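Local coordinates for Wnt inhibitor of Dorsal protein (Drosophila melanogaster, PDB 4KRR) that probably acts as a secreted Wnt ligand that binds frizzled seven-transmembrane receptors and so starts a signal leading to the nucleus, this chain being its N-terminal domain and linker, at residues A[37-42]-A[59-64]; A[24-29]-A[164-169]. One frame throughout, in Å; residues are numbered along the deposited sequence.

Contact 1 of 2, residues A[37-42]-A[59-64]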
ATOM      1  N   GLN A  37     -11.804   9.832  12.191  1.00 54.44           N
ATOM      2  CA  GLN A  37     -13.191   9.727  11.752  1.00 51.40           C
ATOM      3  C   GLN A  37     -13.290   9.757  10.232  1.00 51.09           C
ATOM      4  O   GLN A  37     -13.961   8.920   9.627  1.00 46.26           O
ATOM      5  CB  GLN A  37     -14.031  10.841  12.364  1.00 45.44           C
ATOM      6  N   ASP A  38     -12.606  10.717   9.619  1.00 43.08           N
ATOM      7  CA  ASP A  38     -12.639  10.867   8.170  1.00 45.23           C
ATOM      8  C   ASP A  38     -11.877   9.753   7.460  1.00 45.07           C
ATOM      9  O   ASP A  38     -12.267   9.319   6.378  1.00 37.06           O
ATOM     10  CB  ASP A  38     -12.077  12.229   7.755  1.00 43.13           C
ATOM     11  CG  ASP A  38     -12.274  12.511   6.277  1.00 46.69           C
ATOM     12  OD1 ASP A  38     -13.337  12.134   5.740  1.00 52.75           O
ATOM     13  OD2 ASP A  38     -11.371  13.105   5.653  1.00 51.35           O
ATOM     14  N   PHE A  39     -10.784   9.300   8.067  1.00 41.49           N
ATOM     15  CA  PHE A  39      -9.973   8.237   7.483  1.00 32.83           C
ATOM     16  C   PHE A  39     -10.774   6.946   7.382  1.00 30.63           C
ATOM     17  O   PHE A  39     -10.774   6.283   6.347  1.00 36.40           O
ATOM     18  CB  PHE A  39      -8.705   8.004   8.312  1.00 37.48           C
ATOM     19  CG  PHE A  39      -7.804   6.935   7.754  1.00 33.66           C
ATOM     20  CD1 PHE A  39      -6.844   7.247   6.808  1.00 36.86           C
ATOM     21  CD2 PHE A  39      -7.919   5.618   8.176  1.00 40.05           C
ATOM     22  CE1 PHE A  39      -6.015   6.269   6.292  1.00 36.80           C
ATOM     23  CE2 PHE A  39      -7.097   4.636   7.660  1.00 35.38           C
ATOM     24  CZ  PHE A  39      -6.142   4.962   6.716  1.00 28.01           C
ATOM     25  N   VAL A  40     -11.451   6.594   8.470  1.00 32.86           N
ATOM     26  CA  VAL A  40     -12.265   5.386   8.515  1.00 42.22           C
ATOM     27  C   VAL A  40     -13.446   5.473   7.550  1.00 37.99           C
ATOM     28  O   VAL A  40     -13.752   4.513   6.846  1.00 44.14           O
ATOM     29  CB  VAL A  40     -12.774   5.112   9.947  1.00 44.86           C
ATOM     30  CG1 VAL A  40     -13.804   3.993   9.951  1.00 54.24           C
ATOM     31  CG2 VAL A  40     -11.606   4.774  10.866  1.00 45.52           C
ATOM     32  N   GLN A  41     -14.098   6.630   7.517  1.00 37.63           N
ATOM     33  CA  GLN A  41     -15.261   6.832   6.656  1.00 39.31           C
ATOM     34  C   GLN A  41     -14.882   6.785   5.176  1.00 36.98           C
ATOM     35  O   GLN A  41     -15.641   6.280   4.349  1.00 42.69           O
ATOM     36  CB  GLN A  41     -15.963   8.149   7.005  1.00 36.59           C
ATOM     37  CG  GLN A  41     -17.028   8.595   6.014  1.00 37.06           C
ATOM     38  CD  GLN A  41     -18.229   7.666   5.961  1.00 51.83           C
ATOM     39  OE1 GLN A  41     -18.939   7.619   4.955  1.00 54.43           O
ATOM     40  NE2 GLN A  41     -18.470   6.933   7.045  1.00 40.70           N
ATOM     41  N   LYS A  42     -13.701   7.305   4.852  1.00 33.43           N
ATOM     42  CA  LYS A  42     -13.174   7.221   3.493  1.00 30.11           C
ATOM     43  C   LYS A  42     -12.916   5.772   3.086  1.00 45.03           C
ATOM     44  O   LYS A  42     -12.998   5.430   1.911  1.00 42.96           O
ATOM     45  CB  LYS A  42     -11.883   8.035   3.350  1.00 37.40           C
ATOM     46  CG  LYS A  42     -12.091   9.535   3.181  1.00 47.89           C
ATOM     47  CD  LYS A  42     -10.773  10.234   2.858  1.00 49.13           C
ATOM     48  CE  LYS A  42     -10.938  11.746   2.774  1.00 40.63           C
ATOM     49  NZ  LYS A  42     -11.924  12.148   1.734  1.00 56.53           N
ATOM     50  N   ALA A  59      -6.874   5.801   0.028  1.00 29.74           N
ATOM     51  CA  ALA A  59      -7.038   4.521  -0.647  1.00 29.03           C
ATOM     52  C   ALA A  59      -5.683   3.882  -0.945  1.00 28.37           C
ATOM     53  O   ALA A  59      -5.519   2.667  -0.813  1.00 32.79           O
ATOM     54  CB  ALA A  59      -7.841   4.695  -1.933  1.00 35.90           C
ATOM     55  N   ALA A  60      -4.720   4.706  -1.350  1.00 28.66           N
ATOM     56  CA  ALA A  60      -3.372   4.233  -1.660  1.00 35.28           C
ATOM     57  C   ALA A  60      -2.653   3.690  -0.430  1.00 36.79           C
ATOM     58  O   ALA A  60      -2.115   2.581  -0.460  1.00 36.58           O
ATOM     59  CB  ALA A  60      -2.550   5.343  -2.304  1.00 28.67           C
ATOM     60  N   ILE A  61      -2.642   4.468   0.650  1.00 35.09           N
ATOM     61  CA  ILE A  61      -1.948   4.054   1.868  1.00 31.08           C
ATOM     62  C   ILE A  61      -2.636   2.847   2.511  1.00 34.26           C
ATOM     63  O   ILE A  61      -1.983   2.012   3.137  1.00 39.47           O
ATOM     64  CB  ILE A  61      -1.796   5.220   2.890  1.00 35.64           C
ATOM     65  CG1 ILE A  61      -0.806   4.852   4.000  1.00 31.29           C
ATOM     66  CG2 ILE A  61      -3.140   5.619   3.484  1.00 34.92           C
ATOM     67  CD1 ILE A  61       0.656   4.951   3.590  1.00 36.54           C
ATOM     68  N   SER A  62      -3.950   2.745   2.335  1.00 36.53           N
ATOM     69  CA  SER A  62      -4.708   1.631   2.895  1.00 34.51           C
ATOM     70  C   SER A  62      -4.440   0.343   2.123  1.00 38.72           C
ATOM     71  O   SER A  62      -4.187  -0.702   2.720  1.00 40.38           O
ATOM     72  CB  SER A  62      -6.206   1.946   2.913  1.00 37.94           C
ATOM     73  OG  SER A  62      -6.462   3.111   3.678  1.00 40.35           O
ATOM     74  N   MET A  63      -4.497   0.426   0.796  1.00 38.11           N
ATOM     75  CA  MET A  63      -4.157  -0.705  -0.058  1.00 36.75           C
ATOM     76  C   MET A  63      -2.732  -1.182   0.194  1.00 36.66           C
ATOM     77  O   MET A  63      -2.481  -2.381   0.304  1.00 36.19           O
ATOM     78  CB  MET A  63      -4.302  -0.330  -1.531  1.00 35.35           C
ATOM     79  CG  MET A  63      -3.733  -1.378  -2.472  1.00 33.82           C
ATOM     80  SD  MET A  63      -3.895  -0.935  -4.205  1.00 39.67           S
ATOM     81  CE  MET A  63      -2.996  -2.280  -4.975  1.00 36.36           C
ATOM     82  N   ALA A  64      -1.804  -0.233   0.280  1.00 31.00           N
ATOM     83  CA  ALA A  64      -0.396  -0.552   0.486  1.00 35.86           C
ATOM     84  C   ALA A  64      -0.166  -1.267   1.814  1.00 32.05           C
ATOM     85  O   ALA A  64       0.626  -2.206   1.894  1.00 35.67           O
ATOM     86  CB  ALA A  64       0.452   0.711   0.405  1.00 30.06           C
TER
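One part of the contact is apolar packing between Phe39 and Ile61. The phenylalanine leaves helix 36-44 with CG anti to its backbone N (chi1 -179°), a torsion that sends the ring out from the short helix until its far end reaches helix 53-75. There CE1 of Phe39 meets the methyl CG2 of Ile61 at 4.1 Å. The methyl sits at the rim of the ring, near its plane, and the two side chains cross at about a right angle. The beta-branch of isoleucine suits the place: CG2 turns to Phe39, while the other branch, through CD1, meets Leu165; the side chain also touches Phe158 and Ala162 of helix 158-170.

The setting is the helical N-terminal domain of a Wnt, in which 36-44 is a short helix laid against the long helix 53-75. Phe39 is its buried side chain here, a flat group long enough to bridge the two helices and to rest also on Ala19, Leu20 and Cys23 of helix 8-26. The surface hidden between the two segments is small, 84 Å², since a ring end does most of the touching.

Ser62 brings a hydroxyl to the same ring end. Serine suits the place because it is small enough to admit the ring, and its buried oxygen is satisfied by neighbours other than Phe39. Its OG lies 3.6 Å from Phe39 CZ in an oblique approach, a van der Waals contact without a hydrogen bond. With OG anti to the carbonyl carbon (chi1 -59°), the hydroxyl lies beside its own backbone N and can reach back along the helix to the carbonyl O of Val58. Asn43 ND2 is a second hydrogen-bond partner of this OG.

Contact 2 of 2, residues A[24-29]-A[164-169]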
ATOM      1  N   GLN A  24      -1.820   9.595   9.877  1.00 43.22           N
ATOM      2  CA  GLN A  24      -1.868  10.630  10.906  1.00 45.46           C
ATOM      3  C   GLN A  24      -0.483  11.209  11.190  1.00 63.03           C
ATOM      4  O   GLN A  24      -0.352  12.364  11.588  1.00 55.15           O
ATOM      5  CB  GLN A  24      -2.497  10.091  12.194  1.00 48.80           C
ATOM      6  CG  GLN A  24      -3.975   9.760  12.053  1.00 48.19           C
ATOM      7  CD  GLN A  24      -4.637   9.406  13.369  1.00 53.21           C
ATOM      8  OE1 GLN A  24      -4.014   8.822  14.255  1.00 56.86           O
ATOM      9  NE2 GLN A  24      -5.909   9.764  13.505  1.00 55.68           N
ATOM     10  N   GLN A  25       0.549  10.398  10.986  1.00 47.73           N
ATOM     11  CA  GLN A  25       1.921  10.840  11.203  1.00 50.01           C
ATOM     12  C   GLN A  25       2.401  11.725  10.050  1.00 49.18           C
ATOM     13  O   GLN A  25       3.067  12.736  10.267  1.00 49.73           O
ATOM     14  CB  GLN A  25       2.843   9.633  11.374  1.00 52.42           C
ATOM     15  CG  GLN A  25       4.323   9.970  11.436  1.00 84.25           C
ATOM     16  CD  GLN A  25       5.179   8.745  11.682  1.00 97.64           C
ATOM     17  OE1 GLN A  25       4.754   7.808  12.352  1.00110.52           O
ATOM     18  NE2 GLN A  25       6.384   8.739  11.131  1.00 98.82           N
ATOM     19  N   SER A  26       2.040  11.352   8.826  1.00 53.04           N
ATOM     20  CA  SER A  26       2.466  12.106   7.650  1.00 58.61           C
ATOM     21  C   SER A  26       1.712  13.425   7.486  1.00 59.90           C
ATOM     22  O   SER A  26       2.198  14.348   6.828  1.00 50.86           O
ATOM     23  CB  SER A  26       2.320  11.258   6.384  1.00 48.86           C
ATOM     24  OG  SER A  26       3.186  10.135   6.420  1.00 57.22           O
ATOM     25  N   PHE A  27       0.530  13.511   8.087  1.00 45.98           N
ATOM     26  CA  PHE A  27      -0.319  14.686   7.914  1.00 47.46           C
ATOM     27  C   PHE A  27      -0.538  15.471   9.200  1.00 53.23           C
ATOM     28  O   PHE A  27      -1.337  16.405   9.225  1.00 58.10           O
ATOM     29  CB  PHE A  27      -1.669  14.289   7.310  1.00 45.87           C
ATOM     30  CG  PHE A  27      -1.610  13.992   5.842  1.00 42.43           C
ATOM     31  CD1 PHE A  27      -1.246  12.735   5.389  1.00 34.13           C
ATOM     32  CD2 PHE A  27      -1.910  14.973   4.913  1.00 40.32           C
ATOM     33  CE1 PHE A  27      -1.185  12.462   4.036  1.00 43.57           C
ATOM     34  CE2 PHE A  27      -1.853  14.706   3.558  1.00 32.42           C
ATOM     35  CZ  PHE A  27      -1.490  13.450   3.119  1.00 43.55           C
ATOM     36  N   GLN A  28       0.184  15.106  10.255  1.00 46.24           N
ATOM     37  CA  GLN A  28      -0.005  15.715  11.571  1.00 54.54           C
ATOM     38  C   GLN A  28       0.140  17.237  11.569  1.00 65.87           C
ATOM     39  O   GLN A  28      -0.391  17.918  12.446  1.00 68.42           O
ATOM     40  CB  GLN A  28       0.964  15.104  12.586  1.00 64.49           C
ATOM     41  CG  GLN A  28       2.427  15.261  12.210  1.00 78.59           C
ATOM     42  CD  GLN A  28       3.363  14.712  13.266  1.00 77.53           C
ATOM     43  OE1 GLN A  28       3.161  14.919  14.462  1.00 75.38           O
ATOM     44  NE2 GLN A  28       4.396  13.999  12.827  1.00 69.48           N
ATOM     45  N   TRP A  29       0.852  17.765  10.578  1.00 66.25           N
ATOM     46  CA  TRP A  29       1.107  19.198  10.496  1.00 80.63           C
ATOM     47  C   TRP A  29       0.202  19.910   9.493  1.00 76.71           C
ATOM     48  O   TRP A  29       0.143  21.139   9.465  1.00 85.84           O
ATOM     49  CB  TRP A  29       2.570  19.452  10.134  1.00 88.79           C
ATOM     50  CG  TRP A  29       3.543  18.924  11.141  1.00 96.45           C
ATOM     51  CD1 TRP A  29       4.451  17.919  10.960  1.00 95.67           C
ATOM     52  CD2 TRP A  29       3.705  19.371  12.491  1.00 97.83           C
ATOM     53  NE1 TRP A  29       5.170  17.718  12.114  1.00 98.95           N
ATOM     54  CE2 TRP A  29       4.731  18.597  13.068  1.00 98.12           C
ATOM     55  CE3 TRP A  29       3.083  20.353  13.266  1.00 92.11           C
ATOM     56  CZ2 TRP A  29       5.148  18.774  14.386  1.00 98.59           C
ATOM     57  CZ3 TRP A  29       3.498  20.528  14.572  1.00 95.65           C
ATOM     58  CH2 TRP A  29       4.520  19.744  15.119  1.00 96.32           C
ATOM     59  N   ASP A 164       7.068   7.367   0.457  1.00 46.23           N
ATOM     60  CA  ASP A 164       6.979   7.338  -1.000  1.00 39.27           C
ATOM     61  C   ASP A 164       5.581   7.734  -1.462  1.00 33.02           C
ATOM     62  O   ASP A 164       5.425   8.496  -2.415  1.00 33.91           O
ATOM     63  CB  ASP A 164       7.333   5.951  -1.543  1.00 34.07           C
ATOM     64  CG  ASP A 164       8.794   5.596  -1.338  1.00 45.69           C
ATOM     65  OD1 ASP A 164       9.630   6.521  -1.279  1.00 47.27           O
ATOM     66  OD2 ASP A 164       9.107   4.390  -1.238  1.00 51.11           O
ATOM     67  N   LEU A 165       4.568   7.214  -0.779  1.00 33.00           N
ATOM     68  CA  LEU A 165       3.185   7.521  -1.132  1.00 37.91           C
ATOM     69  C   LEU A 165       2.850   8.981  -0.841  1.00 38.27           C
ATOM     70  O   LEU A 165       2.087   9.607  -1.577  1.00 35.98           O
ATOM     71  CB  LEU A 165       2.218   6.586  -0.406  1.00 31.97           C
ATOM     72  CG  LEU A 165       2.163   5.149  -0.930  1.00 43.00           C
ATOM     73  CD1 LEU A 165       1.290   4.288  -0.036  1.00 37.47           C
ATOM     74  CD2 LEU A 165       1.651   5.122  -2.364  1.00 37.05           C
ATOM     75  N   LEU A 166       3.427   9.519   0.231  1.00 40.36           N
ATOM     76  CA  LEU A 166       3.270  10.934   0.554  1.00 36.97           C
ATOM     77  C   LEU A 166       3.851  11.791  -0.567  1.00 41.35           C
ATOM     78  O   LEU A 166       3.266  12.803  -0.956  1.00 40.84           O
ATOM     79  CB  LEU A 166       3.949  11.275   1.884  1.00 31.48           C
ATOM     80  CG  LEU A 166       3.786  12.729   2.340  1.00 33.33           C
ATOM     81  CD1 LEU A 166       2.307  13.073   2.467  1.00 38.38           C
ATOM     82  CD2 LEU A 166       4.517  12.998   3.650  1.00 35.98           C
ATOM     83  N   GLN A 167       5.000  11.372  -1.085  1.00 35.46           N
ATOM     84  CA  GLN A 167       5.642  12.061  -2.198  1.00 37.66           C
ATOM     85  C   GLN A 167       4.767  11.989  -3.448  1.00 43.21           C
ATOM     86  O   GLN A 167       4.554  12.993  -4.129  1.00 36.56           O
ATOM     87  CB  GLN A 167       7.020  11.458  -2.480  1.00 35.18           C
ATOM     88  CG  GLN A 167       7.824  12.200  -3.537  1.00 35.94           C
ATOM     89  CD  GLN A 167       8.197  13.607  -3.106  1.00 47.38           C
ATOM     90  OE1 GLN A 167       8.714  13.817  -2.008  1.00 54.61           O
ATOM     91  NE2 GLN A 167       7.931  14.581  -3.970  1.00 46.29           N
ATOM     92  N   MET A 168       4.258  10.797  -3.742  1.00 40.46           N
ATOM     93  CA  MET A 168       3.375  10.605  -4.888  1.00 38.19           C
ATOM     94  C   MET A 168       2.074  11.383  -4.722  1.00 37.15           C
ATOM     95  O   MET A 168       1.503  11.875  -5.699  1.00 39.15           O
ATOM     96  CB  MET A 168       3.092   9.121  -5.107  1.00 35.34           C
ATOM     97  CG  MET A 168       4.096   8.437  -6.017  1.00 51.76           C
ATOM     98  SD  MET A 168       3.819   6.661  -6.131  1.00 63.52           S
ATOM     99  CE  MET A 168       4.452   6.148  -4.541  1.00 58.12           C
ATOM    100  N   TYR A 169       1.610  11.487  -3.480  1.00 32.56           N
ATOM    101  CA  TYR A 169       0.473  12.338  -3.154  1.00 31.46           C
ATOM    102  C   TYR A 169       0.781  13.796  -3.495  1.00 36.23           C
ATOM    103  O   TYR A 169      -0.069  14.506  -4.031  1.00 39.26           O
ATOM    104  CB  TYR A 169       0.104  12.179  -1.674  1.00 33.95           C
ATOM    105  CG  TYR A 169      -0.735  13.295  -1.081  1.00 39.84           C
ATOM    106  CD1 TYR A 169      -2.124  13.286  -1.182  1.00 43.88           C
ATOM    107  CD2 TYR A 169      -0.137  14.339  -0.388  1.00 39.85           C
ATOM    108  CE1 TYR A 169      -2.890  14.303  -0.621  1.00 37.65           C
ATOM    109  CE2 TYR A 169      -0.889  15.357   0.170  1.00 39.39           C
ATOM    110  CZ  TYR A 169      -2.263  15.336   0.051  1.00 40.23           C
ATOM    111  OH  TYR A 169      -3.001  16.356   0.613  1.00 39.93           O
TER
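Phe27 and Tyr169 form a T-shaped (edge-to-face) pair, the phenylalanine presenting its edge to one face of the tyrosine. The planes stand at 77° and the centroids are 5.0 Å apart. Phe27 CZ lies above the tyrosine ring, offset toward the rim, 3.6 Å from Tyr169 CE2, while the carbonyl O of Leu166 lies in the plane of the Tyr169 ring, at its edge. In the helical N-terminal domain of this Wnt, the pair joins the end of helix 8-26 to the last turns of helix 158-170. Tyr169 has CG anti to the backbone N (chi1 161°), which carries its ring out to meet Phe27. Phe27 is the first residue to leave helical backbone angles, and a large apolar ring suits this buried position: it also makes edge-to-face pairs with Tyr57 and Trp32.

Leu166 fills in beside the aromatic pair, its two methyls shared between two neighbours. CD1 comes obliquely to Phe27 CZ at 3.9 Å, and CD2 touches Ser26 CB at the same 3.9 Å. Serine's short side chain lets the backbones come close, with the CA atoms of Ser26 and Leu166 7.2 Å apart; its OG is hydrogen-bonded to the carbonyl O of Ser22, one turn back.

Tyrosine suits its place because its face receives a ring edge while its hydroxyl reaches Glu54 OE2 in a hydrogen bond. With an alanine here, the edge of Phe27 is likely to lose the aromatic face it points at, and Glu54 this hydrogen bond. The tyrosine hydroxyl takes part in the ring packing as well: Tyr169 OH lies 3.6 Å from Phe27 CE2.

How the contacts relate
Contacts 1 and 2 lie in one helical domain, their centres about 12 Å apart, and they meet directly. Leu165 is the joint: its CD1 lies 3.7 Å from Ala64 CB and likewise 3.7 Å from Ile61 CD1, fitting helix 158-170 against helix 53-75. Helices 8-26 and 36-44 follow each other in the chain; contact 2 uses the end of the first and contact 1 the second. Contact 1 is buried and contact 2 partly buried; their centres lie about 10 and about 13 Å from the centre of the chain. Both have glycerol, probably from the crystallisation liquor, nearby: about 4 Å from the Ser62 side chain and about 3 Å from that of Tyr169.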